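Local coordinates for protein LD10117p (Drosophila melanogaster, PDB 5HJQ) that acts as a GTPase-activating protein for Rab35 in synaptic vesicle protein recycling and binds phosphoinositides through the TBC domain that makes up this fragment, at residues F271-L282 with I299-L310. Numbering follows the deposited sequence.
Sequences FMDWCWWILAGL and IKVLYRVALVIL. With I3P (D-myo-inositol-1,4,5-triphosphate), chain B.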
ATOM      1  N   PHE A 271     -11.750 -10.703   4.095  1.00 59.08           N
ATOM      2  CA  PHE A 271     -11.378  -9.291   4.110  1.00 62.33           C
ATOM      3  C   PHE A 271     -10.264  -8.953   5.096  1.00 63.67           C
ATOM      4  O   PHE A 271      -9.673  -7.873   5.017  1.00 61.78           O
ATOM      5  CB  PHE A 271     -12.606  -8.431   4.401  1.00 56.59           C
ATOM      6  CG  PHE A 271     -13.444  -8.160   3.188  1.00 62.61           C
ATOM      7  CD1 PHE A 271     -13.089  -7.159   2.298  1.00 55.47           C
ATOM      8  CD2 PHE A 271     -14.575  -8.915   2.923  1.00 59.67           C
ATOM      9  CE1 PHE A 271     -13.850  -6.911   1.177  1.00 57.77           C
ATOM     10  CE2 PHE A 271     -15.338  -8.672   1.804  1.00 58.69           C
ATOM     11  CZ  PHE A 271     -14.973  -7.675   0.928  1.00 59.45           C
ATOM     12  N   MET A 272      -9.970  -9.873   6.012  1.00 59.63           N
ATOM     13  CA  MET A 272      -8.842  -9.701   6.926  1.00 66.74           C
ATOM     14  C   MET A 272      -7.532  -9.560   6.162  1.00 60.28           C
ATOM     15  O   MET A 272      -6.567  -8.999   6.672  1.00 64.66           O
ATOM     16  CB  MET A 272      -8.740 -10.877   7.904  1.00 62.84           C
ATOM     17  CG  MET A 272      -9.798 -10.903   8.993  1.00 71.84           C
ATOM     18  SD  MET A 272      -9.733 -12.410   9.984  1.00 79.77           S
ATOM     19  CE  MET A 272      -8.985 -13.553   8.821  1.00 71.55           C
ATOM     20  N   ASP A 273      -7.504 -10.082   4.939  1.00 62.07           N
ATOM     21  CA  ASP A 273      -6.303 -10.069   4.114  1.00 62.08           C
ATOM     22  C   ASP A 273      -6.438  -9.140   2.908  1.00 58.17           C
ATOM     23  O   ASP A 273      -5.807  -9.368   1.877  1.00 57.53           O
ATOM     24  CB  ASP A 273      -5.982 -11.485   3.628  1.00 57.61           C
ATOM     25  CG  ASP A 273      -5.576 -12.414   4.754  1.00 64.45           C
ATOM     26  OD1 ASP A 273      -5.053 -11.919   5.775  1.00 69.28           O
ATOM     27  OD2 ASP A 273      -5.778 -13.640   4.616  1.00 69.97           O
ATOM     28  N   TRP A 274      -7.247  -8.092   3.038  1.00 55.72           N
ATOM     29  CA  TRP A 274      -7.557  -7.229   1.900  1.00 55.80           C
ATOM     30  C   TRP A 274      -6.328  -6.499   1.356  1.00 57.16           C
ATOM     31  O   TRP A 274      -6.178  -6.358   0.145  1.00 55.91           O
ATOM     32  CB  TRP A 274      -8.641  -6.211   2.275  1.00 52.04           C
ATOM     33  CG  TRP A 274      -8.171  -5.116   3.184  1.00 52.75           C
ATOM     34  CD1 TRP A 274      -8.107  -5.152   4.546  1.00 56.45           C
ATOM     35  CD2 TRP A 274      -7.699  -3.819   2.795  1.00 56.71           C
ATOM     36  NE1 TRP A 274      -7.630  -3.959   5.030  1.00 57.03           N
ATOM     37  CE2 TRP A 274      -7.367  -3.125   3.977  1.00 60.45           C
ATOM     38  CE3 TRP A 274      -7.519  -3.182   1.564  1.00 54.43           C
ATOM     39  CZ2 TRP A 274      -6.863  -1.825   3.963  1.00 56.25           C
ATOM     40  CZ3 TRP A 274      -7.021  -1.887   1.553  1.00 54.24           C
ATOM     41  CH2 TRP A 274      -6.701  -1.223   2.745  1.00 52.17           C
ATOM     42  N   CYS A 275      -5.448  -6.042   2.243  1.00 56.09           N
ATOM     43  CA  CYS A 275      -4.278  -5.281   1.818  1.00 58.92           C
ATOM     44  C   CYS A 275      -3.283  -6.154   1.064  1.00 56.60           C
ATOM     45  O   CYS A 275      -2.507  -5.655   0.256  1.00 58.41           O
ATOM     46  CB  CYS A 275      -3.589  -4.622   3.017  1.00 57.72           C
ATOM     47  SG  CYS A 275      -3.261  -5.710   4.421  1.00 77.17           S
ATOM     48  N   TRP A 276      -3.321  -7.460   1.311  1.00 56.80           N
ATOM     49  CA  TRP A 276      -2.344  -8.360   0.709  1.00 58.42           C
ATOM     50  C   TRP A 276      -2.666  -8.684  -0.743  1.00 58.64           C
ATOM     51  O   TRP A 276      -1.801  -9.162  -1.477  1.00 60.74           O
ATOM     52  CB  TRP A 276      -2.219  -9.649   1.524  1.00 57.88           C
ATOM     53  CG  TRP A 276      -1.799  -9.402   2.941  1.00 60.43           C
ATOM     54  CD1 TRP A 276      -2.401  -9.876   4.067  1.00 61.29           C
ATOM     55  CD2 TRP A 276      -0.700  -8.594   3.383  1.00 65.71           C
ATOM     56  NE1 TRP A 276      -1.739  -9.426   5.183  1.00 65.39           N
ATOM     57  CE2 TRP A 276      -0.692  -8.634   4.789  1.00 66.79           C
ATOM     58  CE3 TRP A 276       0.283  -7.847   2.726  1.00 60.51           C
ATOM     59  CZ2 TRP A 276       0.256  -7.956   5.549  1.00 59.83           C
ATOM     60  CZ3 TRP A 276       1.218  -7.174   3.479  1.00 63.15           C
ATOM     61  CH2 TRP A 276       1.198  -7.230   4.875  1.00 65.61           C
ATOM     62  N   TRP A 277      -3.904  -8.433  -1.158  1.00 58.12           N
ATOM     63  CA  TRP A 277      -4.246  -8.518  -2.571  1.00 60.02           C
ATOM     64  C   TRP A 277      -3.415  -7.492  -3.326  1.00 56.94           C
ATOM     65  O   TRP A 277      -2.881  -7.765  -4.402  1.00 58.71           O
ATOM     66  CB  TRP A 277      -5.732  -8.255  -2.807  1.00 55.40           C
ATOM     67  CG  TRP A 277      -6.655  -9.099  -1.994  1.00 57.34           C
ATOM     68  CD1 TRP A 277      -6.414 -10.348  -1.499  1.00 61.79           C
ATOM     69  CD2 TRP A 277      -7.980  -8.752  -1.579  1.00 54.82           C
ATOM     70  NE1 TRP A 277      -7.510 -10.802  -0.805  1.00 57.87           N
ATOM     71  CE2 TRP A 277      -8.483  -9.836  -0.834  1.00 57.98           C
ATOM     72  CE3 TRP A 277      -8.787  -7.624  -1.760  1.00 48.96           C
ATOM     73  CZ2 TRP A 277      -9.757  -9.828  -0.272  1.00 57.24           C
ATOM     74  CZ3 TRP A 277     -10.052  -7.617  -1.201  1.00 59.82           C
ATOM     75  CH2 TRP A 277     -10.525  -8.712  -0.468  1.00 55.40           C
ATOM     76  N   ILE A 278      -3.317  -6.305  -2.740  1.00 53.96           N
ATOM     77  CA  ILE A 278      -2.587  -5.198  -3.334  1.00 59.19           C
ATOM     78  C   ILE A 278      -1.083  -5.367  -3.148  1.00 58.66           C
ATOM     79  O   ILE A 278      -0.343  -5.460  -4.123  1.00 63.05           O
ATOM     80  CB  ILE A 278      -3.031  -3.849  -2.730  1.00 57.81           C
ATOM     81  CG1 ILE A 278      -4.511  -3.594  -3.032  1.00 53.04           C
ATOM     82  CG2 ILE A 278      -2.167  -2.712  -3.257  1.00 55.11           C
ATOM     83  CD1 ILE A 278      -5.097  -2.414  -2.292  1.00 54.64           C
ATOM     84  N   LEU A 279      -0.641  -5.427  -1.894  1.00 57.27           N
ATOM     85  CA  LEU A 279       0.786  -5.431  -1.573  1.00 61.92           C
ATOM     86  C   LEU A 279       1.511  -6.731  -1.910  1.00 63.40           C
ATOM     87  O   LEU A 279       2.723  -6.727  -2.118  1.00 63.85           O
ATOM     88  CB  LEU A 279       0.990  -5.119  -0.088  1.00 54.42           C
ATOM     89  CG  LEU A 279       0.607  -3.712   0.376  1.00 60.06           C
ATOM     90  CD1 LEU A 279       0.826  -3.555   1.875  1.00 57.84           C
ATOM     91  CD2 LEU A 279       1.394  -2.655  -0.401  1.00 56.05           C
ATOM     92  N   ALA A 280       0.781  -7.841  -1.961  1.00 57.92           N
ATOM     93  CA  ALA A 280       1.410  -9.140  -2.189  1.00 58.05           C
ATOM     94  C   ALA A 280       0.825  -9.882  -3.386  1.00 64.18           C
ATOM     95  O   ALA A 280       1.115 -11.060  -3.598  1.00 68.34           O
ATOM     96  CB  ALA A 280       1.299 -10.000  -0.936  1.00 60.92           C
ATOM     97  N   GLY A 281       0.003  -9.195  -4.169  1.00 62.78           N
ATOM     98  CA  GLY A 281      -0.614  -9.804  -5.332  1.00 63.75           C
ATOM     99  C   GLY A 281      -0.311  -9.055  -6.614  1.00 63.00           C
ATOM    100  O   GLY A 281       0.322  -9.596  -7.518  1.00 61.46           O
ATOM    101  N   LEU A 282      -0.772  -7.809  -6.687  1.00 57.48           N
ATOM    102  CA  LEU A 282      -0.579  -6.976  -7.870  1.00 60.77           C
ATOM    103  C   LEU A 282       0.889  -6.901  -8.250  1.00 63.57           C
ATOM    104  O   LEU A 282       1.753  -6.849  -7.378  1.00 58.55           O
ATOM    105  CB  LEU A 282      -1.124  -5.566  -7.635  1.00 59.00           C
ATOM    106  CG  LEU A 282      -2.626  -5.435  -7.390  1.00 57.94           C
ATOM    107  CD1 LEU A 282      -3.031  -3.975  -7.332  1.00 51.39           C
ATOM    108  CD2 LEU A 282      -3.399  -6.168  -8.472  1.00 58.94           C
ATOM    109  N   ILE A 299      -4.984   6.266   2.496  1.00 55.77           N
ATOM    110  CA  ILE A 299      -5.387   4.861   2.452  1.00 50.35           C
ATOM    111  C   ILE A 299      -6.660   4.619   1.635  1.00 56.83           C
ATOM    112  O   ILE A 299      -6.969   3.482   1.274  1.00 60.29           O
ATOM    113  CB  ILE A 299      -5.598   4.310   3.885  1.00 59.53           C
ATOM    114  CG1 ILE A 299      -5.620   2.776   3.893  1.00 52.70           C
ATOM    115  CG2 ILE A 299      -6.862   4.889   4.504  1.00 57.84           C
ATOM    116  CD1 ILE A 299      -5.896   2.174   5.253  1.00 53.70           C
ATOM    117  N   LYS A 300      -7.401   5.682   1.345  1.00 51.88           N
ATOM    118  CA  LYS A 300      -8.638   5.550   0.583  1.00 53.08           C
ATOM    119  C   LYS A 300      -8.370   5.021  -0.820  1.00 57.86           C
ATOM    120  O   LYS A 300      -9.176   4.265  -1.371  1.00 57.22           O
ATOM    121  CB  LYS A 300      -9.374   6.884   0.507  1.00 59.44           C
ATOM    122  CG  LYS A 300     -10.747   6.776  -0.136  1.00 58.95           C
ATOM    123  CD  LYS A 300     -11.545   8.050   0.045  1.00 63.73           C
ATOM    124  CE  LYS A 300     -12.463   8.286  -1.137  1.00 68.41           C
ATOM    125  NZ  LYS A 300     -13.257   9.538  -0.993  1.00 78.53           N
ATOM    126  N   VAL A 301      -7.231   5.419  -1.384  1.00 48.60           N
ATOM    127  CA  VAL A 301      -6.780   4.914  -2.672  1.00 45.79           C
ATOM    128  C   VAL A 301      -6.713   3.394  -2.633  1.00 43.43           C
ATOM    129  O   VAL A 301      -7.111   2.720  -3.582  1.00 47.93           O
ATOM    130  CB  VAL A 301      -5.392   5.495  -3.059  1.00 52.76           C
ATOM    131  CG1 VAL A 301      -4.786   4.728  -4.228  1.00 41.90           C
ATOM    132  CG2 VAL A 301      -5.508   6.976  -3.391  1.00 48.82           C
ATOM    133  N   LEU A 302      -6.213   2.862  -1.523  1.00 48.86           N
ATOM    134  CA  LEU A 302      -6.122   1.421  -1.339  1.00 50.67           C
ATOM    135  C   LEU A 302      -7.508   0.791  -1.229  1.00 49.97           C
ATOM    136  O   LEU A 302      -7.723  -0.317  -1.716  1.00 51.22           O
ATOM    137  CB  LEU A 302      -5.291   1.090  -0.098  1.00 45.73           C
ATOM    138  CG  LEU A 302      -3.846   1.598  -0.139  1.00 55.81           C
ATOM    139  CD1 LEU A 302      -3.030   1.033   1.019  1.00 51.80           C
ATOM    140  CD2 LEU A 302      -3.187   1.267  -1.472  1.00 45.86           C
ATOM    141  N   TYR A 303      -8.437   1.496  -0.583  1.00 51.10           N
ATOM    142  CA  TYR A 303      -9.825   1.039  -0.492  1.00 54.18           C
ATOM    143  C   TYR A 303     -10.396   0.860  -1.891  1.00 55.31           C
ATOM    144  O   TYR A 303     -10.993  -0.170  -2.201  1.00 55.39           O
ATOM    145  CB  TYR A 303     -10.707   2.025   0.286  1.00 52.41           C
ATOM    146  CG  TYR A 303     -10.426   2.160   1.770  1.00 53.29           C
ATOM    147  CD1 TYR A 303      -9.436   1.412   2.391  1.00 52.77           C
ATOM    148  CD2 TYR A 303     -11.171   3.037   2.552  1.00 56.66           C
ATOM    149  CE1 TYR A 303      -9.188   1.542   3.749  1.00 53.76           C
ATOM    150  CE2 TYR A 303     -10.934   3.171   3.908  1.00 61.53           C
ATOM    151  CZ  TYR A 303      -9.944   2.422   4.502  1.00 59.43           C
ATOM    152  OH  TYR A 303      -9.717   2.559   5.853  1.00 59.34           O
ATOM    153  N   ARG A 304     -10.199   1.876  -2.726  1.00 56.65           N
ATOM    154  CA  ARG A 304     -10.711   1.883  -4.092  1.00 51.47           C
ATOM    155  C   ARG A 304     -10.208   0.693  -4.901  1.00 51.15           C
ATOM    156  O   ARG A 304     -10.989   0.004  -5.551  1.00 57.19           O
ATOM    157  CB  ARG A 304     -10.321   3.180  -4.804  1.00 52.50           C
ATOM    158  CG  ARG A 304     -10.861   4.454  -4.181  1.00 54.78           C
ATOM    159  CD  ARG A 304     -10.288   5.683  -4.893  1.00 55.89           C
ATOM    160  NE  ARG A 304     -10.974   6.913  -4.513  1.00 51.81           N
ATOM    161  CZ  ARG A 304     -12.135   7.304  -5.026  1.00 59.73           C
ATOM    162  NH1 ARG A 304     -12.741   6.559  -5.941  1.00 56.17           N
ATOM    163  NH2 ARG A 304     -12.691   8.436  -4.621  1.00 62.81           N
ATOM    164  N   VAL A 305      -8.900   0.464  -4.859  1.00 51.19           N
ATOM    165  CA  VAL A 305      -8.270  -0.601  -5.634  1.00 50.92           C
ATOM    166  C   VAL A 305      -8.774  -1.971  -5.180  1.00 51.41           C
ATOM    167  O   VAL A 305      -8.894  -2.902  -5.978  1.00 55.16           O
ATOM    168  CB  VAL A 305      -6.729  -0.530  -5.517  1.00 48.51           C
ATOM    169  CG1 VAL A 305      -6.072  -1.649  -6.306  1.00 50.82           C
ATOM    170  CG2 VAL A 305      -6.230   0.822  -6.003  1.00 51.95           C
ATOM    171  N   ALA A 306      -9.086  -2.080  -3.893  1.00 53.45           N
ATOM    172  CA  ALA A 306      -9.643  -3.306  -3.338  1.00 50.44           C
ATOM    173  C   ALA A 306     -10.989  -3.627  -3.985  1.00 51.23           C
ATOM    174  O   ALA A 306     -11.258  -4.772  -4.346  1.00 53.91           O
ATOM    175  CB  ALA A 306      -9.786  -3.183  -1.829  1.00 48.32           C
ATOM    176  N   LEU A 307     -11.826  -2.603  -4.132  1.00 50.08           N
ATOM    177  CA  LEU A 307     -13.121  -2.743  -4.790  1.00 52.97           C
ATOM    178  C   LEU A 307     -12.965  -3.203  -6.236  1.00 57.09           C
ATOM    179  O   LEU A 307     -13.658  -4.118  -6.687  1.00 51.65           O
ATOM    180  CB  LEU A 307     -13.891  -1.422  -4.748  1.00 47.25           C
ATOM    181  CG  LEU A 307     -14.182  -0.833  -3.368  1.00 47.21           C
ATOM    182  CD1 LEU A 307     -14.949   0.472  -3.500  1.00 50.89           C
ATOM    183  CD2 LEU A 307     -14.956  -1.836  -2.509  1.00 53.29           C
ATOM    184  N   VAL A 308     -12.046  -2.554  -6.950  1.00 53.71           N
ATOM    185  CA  VAL A 308     -11.788  -2.846  -8.357  1.00 47.54           C
ATOM    186  C   VAL A 308     -11.361  -4.291  -8.557  1.00 50.55           C
ATOM    187  O   VAL A 308     -11.872  -4.981  -9.438  1.00 58.46           O
ATOM    188  CB  VAL A 308     -10.698  -1.913  -8.935  1.00 53.06           C
ATOM    189  CG1 VAL A 308     -10.340  -2.317 -10.355  1.00 47.80           C
ATOM    190  CG2 VAL A 308     -11.171  -0.486  -8.903  1.00 48.41           C
ATOM    191  N   ILE A 309     -10.419  -4.740  -7.734  1.00 50.38           N
ATOM    192  CA  ILE A 309      -9.953  -6.120  -7.779  1.00 55.89           C
ATOM    193  C   ILE A 309     -11.116  -7.095  -7.599  1.00 57.78           C
ATOM    194  O   ILE A 309     -11.226  -8.085  -8.324  1.00 55.53           O
ATOM    195  CB  ILE A 309      -8.888  -6.391  -6.699  1.00 57.45           C
ATOM    196  CG1 ILE A 309      -7.607  -5.606  -7.001  1.00 50.41           C
ATOM    197  CG2 ILE A 309      -8.590  -7.880  -6.597  1.00 50.42           C
ATOM    198  CD1 ILE A 309      -6.487  -5.877  -6.021  1.00 47.58           C
ATOM    199  N   LEU A 310     -11.989  -6.797  -6.640  1.00 57.51           N
ATOM    200  CA  LEU A 310     -13.146  -7.643  -6.357  1.00 57.72           C
ATOM    201  C   LEU A 310     -14.111  -7.715  -7.539  1.00 59.46           C
ATOM    202  O   LEU A 310     -14.634  -8.784  -7.854  1.00 64.69           O
ATOM    203  CB  LEU A 310     -13.880  -7.144  -5.110  1.00 58.96           C
ATOM    204  CG  LEU A 310     -13.200  -7.492  -3.786  1.00 58.05           C
ATOM    205  CD1 LEU A 310     -13.832  -6.730  -2.638  1.00 54.31           C
ATOM    206  CD2 LEU A 310     -13.277  -8.988  -3.538  1.00 58.00           C
TER
HETATM  207  C1  I3P B 401     -16.220  12.126  -3.708  1.00 90.03           C
HETATM  208  C2  I3P B 401     -16.736  13.464  -3.210  1.00 89.25           C
HETATM  209  C3  I3P B 401     -16.017  13.935  -1.945  1.00 91.91           C
HETATM  210  C4  I3P B 401     -14.564  13.498  -1.756  1.00 92.84           C
HETATM  211  C5  I3P B 401     -13.943  12.526  -2.754  1.00 85.90           C
HETATM  212  C6  I3P B 401     -14.765  12.277  -4.026  1.00 83.11           C
HETATM  213  O1  I3P B 401     -16.890  11.689  -4.905  1.00 88.84           O
HETATM  214  O2  I3P B 401     -16.543  14.419  -4.211  1.00 93.79           O
HETATM  215  O3  I3P B 401     -16.052  15.360  -1.913  1.00 95.72           O
HETATM  216  O4  I3P B 401     -14.469  12.903  -0.447  1.00 95.84           O
HETATM  217  O5  I3P B 401     -12.678  13.019  -3.126  1.00 79.25           O
HETATM  218  O6  I3P B 401     -14.316  11.087  -4.667  1.00 87.35           O
HETATM  219  P1  I3P B 401     -18.426  12.061  -5.197  1.00 97.05           P
HETATM  220  O11 I3P B 401     -18.538  13.504  -5.543  1.00 95.27           O
HETATM  221  O12 I3P B 401     -18.906  11.244  -6.375  1.00 93.09           O
HETATM  222  O13 I3P B 401     -19.304  11.735  -3.974  1.00 83.90           O
HETATM  223  P4  I3P B 401     -13.628  13.686   0.676  1.00107.50           P
HETATM  224  O41 I3P B 401     -13.191  15.024   0.130  1.00101.95           O
HETATM  225  O42 I3P B 401     -12.399  12.855   1.050  1.00 92.77           O
HETATM  226  O43 I3P B 401     -14.511  13.895   1.930  1.00 98.60           O
HETATM  227  P5  I3P B 401     -11.567  12.017  -3.615  1.00 74.01           P
HETATM  228  O51 I3P B 401     -10.247  12.697  -3.606  1.00 79.97           O
HETATM  229  O52 I3P B 401     -11.514  10.829  -2.687  1.00 72.02           O
HETATM  230  O53 I3P B 401     -11.867  11.545  -5.014  1.00 69.42           O
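Ile-278 is the knob of this crossing: its side chain points at helix 300-310 and sits in the hole formed by Leu-302, Val-305, Ala-306 and Ile-309. With CG1 anti to the carbonyl carbon and CD1 extended beyond it, the methyl Ile-278 CD1 runs in to 3.4 Å from Leu-302 O, an oxygen already bonded to Ala-306 N within its own helix. The short segments 274-279 and 300-310 lie almost at right angles, 86°, with their axes 9.6 Å apart.

Trp-274 flanks the knob. Its CG stands between the backbone N and the carbonyl carbon (chi1 73°), and the indole reaches along the partner helix, where Trp-274 CZ3, at the ring edge, lies 3.8 Å from Leu-302 CB. Tyr-303 turns its edge to the indole face in an offset edge-to-face pair, the planes at 69° and Tyr-303 CD1 3.8 Å from Trp-274 CH2. Cys-275 CB lies over the centre of one indole face, and Trp-240 of helix 233-250 also touches Trp-274.

Further along, Trp-277 and Phe-271 both pack on Leu-310; Leu-310 CD1 is 3.8 Å from Phe-271 CE1. Leu-282 and Ile-309 meet tip to tip, with Leu-282 CD2 4.0 Å from Ile-309 CD1, and Cys-340 of helix 332-341 touches both.

Lys-300 and Arg-304 leave helix 300-310 away from this apolar interface, and their ends reach inositol trisphosphate. Arg-304 NH2 donates to I3P O52 at 3.3 Å, while its NH1 is held by the carbonyls of Ala-354 and Ile-357, which anchor the guanidinium beside the ligand. Helix 300-317 thus joins the all-helical core of the TBC domain, through a near-perpendicular helix crossing with one knob, Ile-278, seated in a four-residue hole, to the cationic phosphoinositide-binding pocket completed by Lys-98, Arg-102 and Arg-358.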